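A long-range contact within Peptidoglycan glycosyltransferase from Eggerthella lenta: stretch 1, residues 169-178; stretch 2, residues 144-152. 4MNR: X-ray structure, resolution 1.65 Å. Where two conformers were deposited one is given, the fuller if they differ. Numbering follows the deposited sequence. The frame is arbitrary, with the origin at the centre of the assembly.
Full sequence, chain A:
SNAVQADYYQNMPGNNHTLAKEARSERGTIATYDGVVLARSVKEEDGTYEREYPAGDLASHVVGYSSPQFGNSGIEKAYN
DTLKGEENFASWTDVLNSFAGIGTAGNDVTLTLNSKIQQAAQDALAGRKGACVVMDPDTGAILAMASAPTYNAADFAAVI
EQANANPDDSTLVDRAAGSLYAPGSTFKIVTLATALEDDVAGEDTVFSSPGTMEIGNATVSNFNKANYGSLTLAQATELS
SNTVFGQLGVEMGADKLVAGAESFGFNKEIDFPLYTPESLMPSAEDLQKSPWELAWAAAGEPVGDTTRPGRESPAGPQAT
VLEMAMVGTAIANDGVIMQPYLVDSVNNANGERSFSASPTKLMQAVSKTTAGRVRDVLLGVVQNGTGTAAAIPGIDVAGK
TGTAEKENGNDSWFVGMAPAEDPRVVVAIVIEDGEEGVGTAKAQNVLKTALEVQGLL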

# COMPACT_ATOMS: atom_id res chain seq x y z
N ASP A 169 -8.75 -12.91 17.24
CA ASP A 169 -8.92 -13.29 15.84
C ASP A 169 -9.02 -12.05 14.95
O ASP A 169 -9.97 -11.28 15.06
CB ASP A 169 -10.18 -14.16 15.69
CG ASP A 169 -10.29 -14.81 14.32
OD1 ASP A 169 -9.75 -14.25 13.34
OD2 ASP A 169 -10.92 -15.89 14.21
N SER A 170 -8.05 -11.87 14.06
CA SER A 170 -8.01 -10.66 13.25
C SER A 170 -8.38 -10.87 11.78
O SER A 170 -8.05 -10.05 10.93
CB SER A 170 -6.62 -10.01 13.34
OG SER A 170 -5.66 -10.81 12.68
N THR A 171 -9.07 -11.97 11.48
CA THR A 171 -9.44 -12.31 10.11
C THR A 171 -10.26 -11.21 9.42
O THR A 171 -10.10 -10.96 8.22
CB THR A 171 -10.26 -13.62 10.09
OG1 THR A 171 -9.45 -14.70 10.58
CG2 THR A 171 -10.72 -13.97 8.70
N LEU A 172 -11.12 -10.54 10.18
CA LEU A 172 -12.00 -9.53 9.61
C LEU A 172 -11.33 -8.19 9.36
O LEU A 172 -11.93 -7.29 8.76
CB LEU A 172 -13.24 -9.34 10.49
CG LEU A 172 -14.31 -10.42 10.37
CD1 LEU A 172 -15.37 -10.24 11.45
CD2 LEU A 172 -14.95 -10.40 8.98
N VAL A 173 -10.09 -8.04 9.82
CA VAL A 173 -9.39 -6.77 9.70
C VAL A 173 -9.00 -6.49 8.25
O VAL A 173 -8.42 -7.34 7.59
CB VAL A 173 -8.14 -6.72 10.60
CG1 VAL A 173 -7.34 -5.44 10.35
CG2 VAL A 173 -8.53 -6.84 12.07
N ASP A 174 -9.35 -5.30 7.77
CA ASP A 174 -8.92 -4.84 6.45
C ASP A 174 -7.49 -4.34 6.57
O ASP A 174 -7.24 -3.24 7.07
CB ASP A 174 -9.84 -3.72 5.95
CG ASP A 174 -9.46 -3.20 4.56
OD1 ASP A 174 -8.29 -3.29 4.15
OD2 ASP A 174 -10.37 -2.69 3.86
N ARG A 175 -6.53 -5.14 6.14
CA ARG A 175 -5.14 -4.75 6.27
C ARG A 175 -4.62 -3.92 5.10
O ARG A 175 -3.59 -3.26 5.23
CB ARG A 175 -4.25 -5.98 6.44
CG ARG A 175 -4.38 -6.61 7.83
CD ARG A 175 -3.53 -7.88 7.92
NE ARG A 175 -3.30 -8.24 9.32
CZ ARG A 175 -4.17 -8.91 10.07
NH1 ARG A 175 -5.32 -9.32 9.57
NH2 ARG A 175 -3.87 -9.16 11.34
N ALA A 176 -5.30 -3.99 3.96
CA ALA A 176 -4.82 -3.30 2.76
C ALA A 176 -5.11 -1.81 2.74
O ALA A 176 -4.30 -1.02 2.23
CB ALA A 176 -5.38 -3.98 1.50
N ALA A 177 -6.28 -1.44 3.22
CA ALA A 177 -6.69 -0.04 3.24
C ALA A 177 -6.86 0.46 4.66
O ALA A 177 -6.70 1.64 4.92
CB ALA A 177 -7.98 0.14 2.48
N GLY A 178 -7.20 -0.45 5.57
CA GLY A 178 -7.74 -0.07 6.87
C GLY A 178 -6.81 -0.05 8.07
O GLY A 178 -7.26 0.24 9.18
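Stretch 2, residues 144-152: AMASAPTYN

How does stretch 2 run past stretch 1? It is extended from Ala-144 to Ala-148 as a β-strand, then continues as loop through a cis peptide bond into Pro-149. The two chains run in opposite directions: Thr-171 lies by Pro-149, with CA atoms 5.0 Å apart, and Arg-175 by Ser-147, with CA atoms 5.2 Å apart. Further along, Ala-176 meets Met-145. The strand's alternation decides what faces stretch 1, for Met-145 and Ser-147 point toward it while Ala-146 and Ala-148 point away.

What fills the hollow where the backbone of stretch 1 bends past Asp-174? The short side chain of Ser-147 does, pointing its OG at two successive amides. Ala-176 N donates a hydrogen bond to Ser-147 OG at 3.2 Å, and Arg-175 N adds a weak one to the same OG at 3.0 Å. Beside it, Ala-176 presents a small methyl bump, its CB 3.6 Å from Met-145 CG; the selenomethionine reaches on until its CE lies 4.2 Å from Ala-177 CB.

How is Pro-149 seated? Its ring lies beside the arm of Arg-175, with Pro-149 CD over one face of the guanidinium, 3.6 Å from Arg-175 NH1. Hydrogen bonds to Ser-170, from Arg-175 NH1 to O at 3.1 Å and from Arg-175 NH2 to OG at 2.8 Å, hold that arm against the turn. A water fills the remaining gap, donating to Pro-149 O (2.9 Å) and Val-173 O (2.8 Å) and accepting from Arg-175 NH1 (2.9 Å).

What does the turn itself rest on? The type I turn from Ser-170 to Val-173 places Thr-171 and Leu-172 at its corner, and Tyr-151 comes up to both. Its CD1 is 3.7 Å from Thr-171 CG2 and its CZ 3.8 Å from Leu-172 CD2. The same Thr-171 CG2 packs 3.5 Å from Thr-150 O.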

# COMPACT_ATOMS: atom_id res chain seq x y z
N ALA A 144 -5.87 -4.98 -7.75
CA ALA A 144 -5.99 -6.00 -6.71
C ALA A 144 -5.86 -5.35 -5.34
O ALA A 144 -5.12 -4.38 -5.16
CB ALA A 144 -4.90 -7.10 -6.87
N MSE A 145 -6.60 -5.87 -4.37
CA MSE A 145 -6.53 -5.38 -3.00
C MSE A 145 -6.86 -6.57 -2.12
O MSE A 145 -8.00 -7.03 -2.10
CB MSE A 145 -7.50 -4.21 -2.79
CG MSE A 145 -7.51 -3.66 -1.39
SE MSE A 145 -8.50 -1.97 -1.29
CE MSE A 145 -7.00 -0.78 -1.54
N ALA A 146 -5.84 -7.10 -1.44
CA ALA A 146 -5.97 -8.34 -0.64
C ALA A 146 -5.46 -8.17 0.78
O ALA A 146 -4.46 -7.51 1.02
CB ALA A 146 -5.23 -9.49 -1.30
N SER A 147 -6.16 -8.80 1.72
CA SER A 147 -5.71 -8.86 3.10
C SER A 147 -5.67 -10.33 3.53
O SER A 147 -6.44 -11.14 3.00
CB SER A 147 -6.66 -8.09 4.02
OG SER A 147 -6.82 -6.76 3.58
N ALA A 148 -4.78 -10.66 4.45
CA ALA A 148 -4.68 -12.00 5.00
C ALA A 148 -4.42 -11.89 6.50
O ALA A 148 -3.68 -11.02 6.92
CB ALA A 148 -3.56 -12.77 4.32
N PRO A 149 -5.01 -12.78 7.31
CA PRO A 149 -5.86 -13.92 6.94
C PRO A 149 -7.19 -13.49 6.35
O PRO A 149 -7.64 -12.36 6.53
CB PRO A 149 -6.10 -14.63 8.28
CG PRO A 149 -5.03 -14.16 9.18
CD PRO A 149 -4.75 -12.75 8.76
N THR A 150 -7.80 -14.41 5.63
CA THR A 150 -9.04 -14.10 4.96
C THR A 150 -10.07 -15.18 5.21
O THR A 150 -9.89 -16.06 6.07
CB THR A 150 -8.79 -13.84 3.45
OG1 THR A 150 -9.97 -13.28 2.86
CG2 THR A 150 -8.41 -15.14 2.73
N TYR A 151 -11.19 -15.09 4.49
CA TYR A 151 -12.34 -15.95 4.72
C TYR A 151 -13.20 -15.97 3.47
O TYR A 151 -13.08 -15.10 2.60
CB TYR A 151 -13.17 -15.42 5.90
CG TYR A 151 -13.71 -14.01 5.70
CD1 TYR A 151 -12.90 -12.91 5.86
CD2 TYR A 151 -15.04 -13.80 5.37
CE1 TYR A 151 -13.37 -11.63 5.68
CE2 TYR A 151 -15.53 -12.52 5.18
CZ TYR A 151 -14.70 -11.44 5.34
OH TYR A 151 -15.18 -10.17 5.16
N ASN A 152 -14.06 -16.97 3.37
CA ASN A 152 -15.05 -16.98 2.30
C ASN A 152 -16.12 -15.95 2.60
O ASN A 152 -16.73 -15.99 3.68
CB ASN A 152 -15.70 -18.36 2.19
CG ASN A 152 -14.74 -19.41 1.74
OD1 ASN A 152 -13.81 -19.14 0.97
ND2 ASN A 152 -14.95 -20.64 2.21
O HOH W 1 -6.94 -9.65 7.23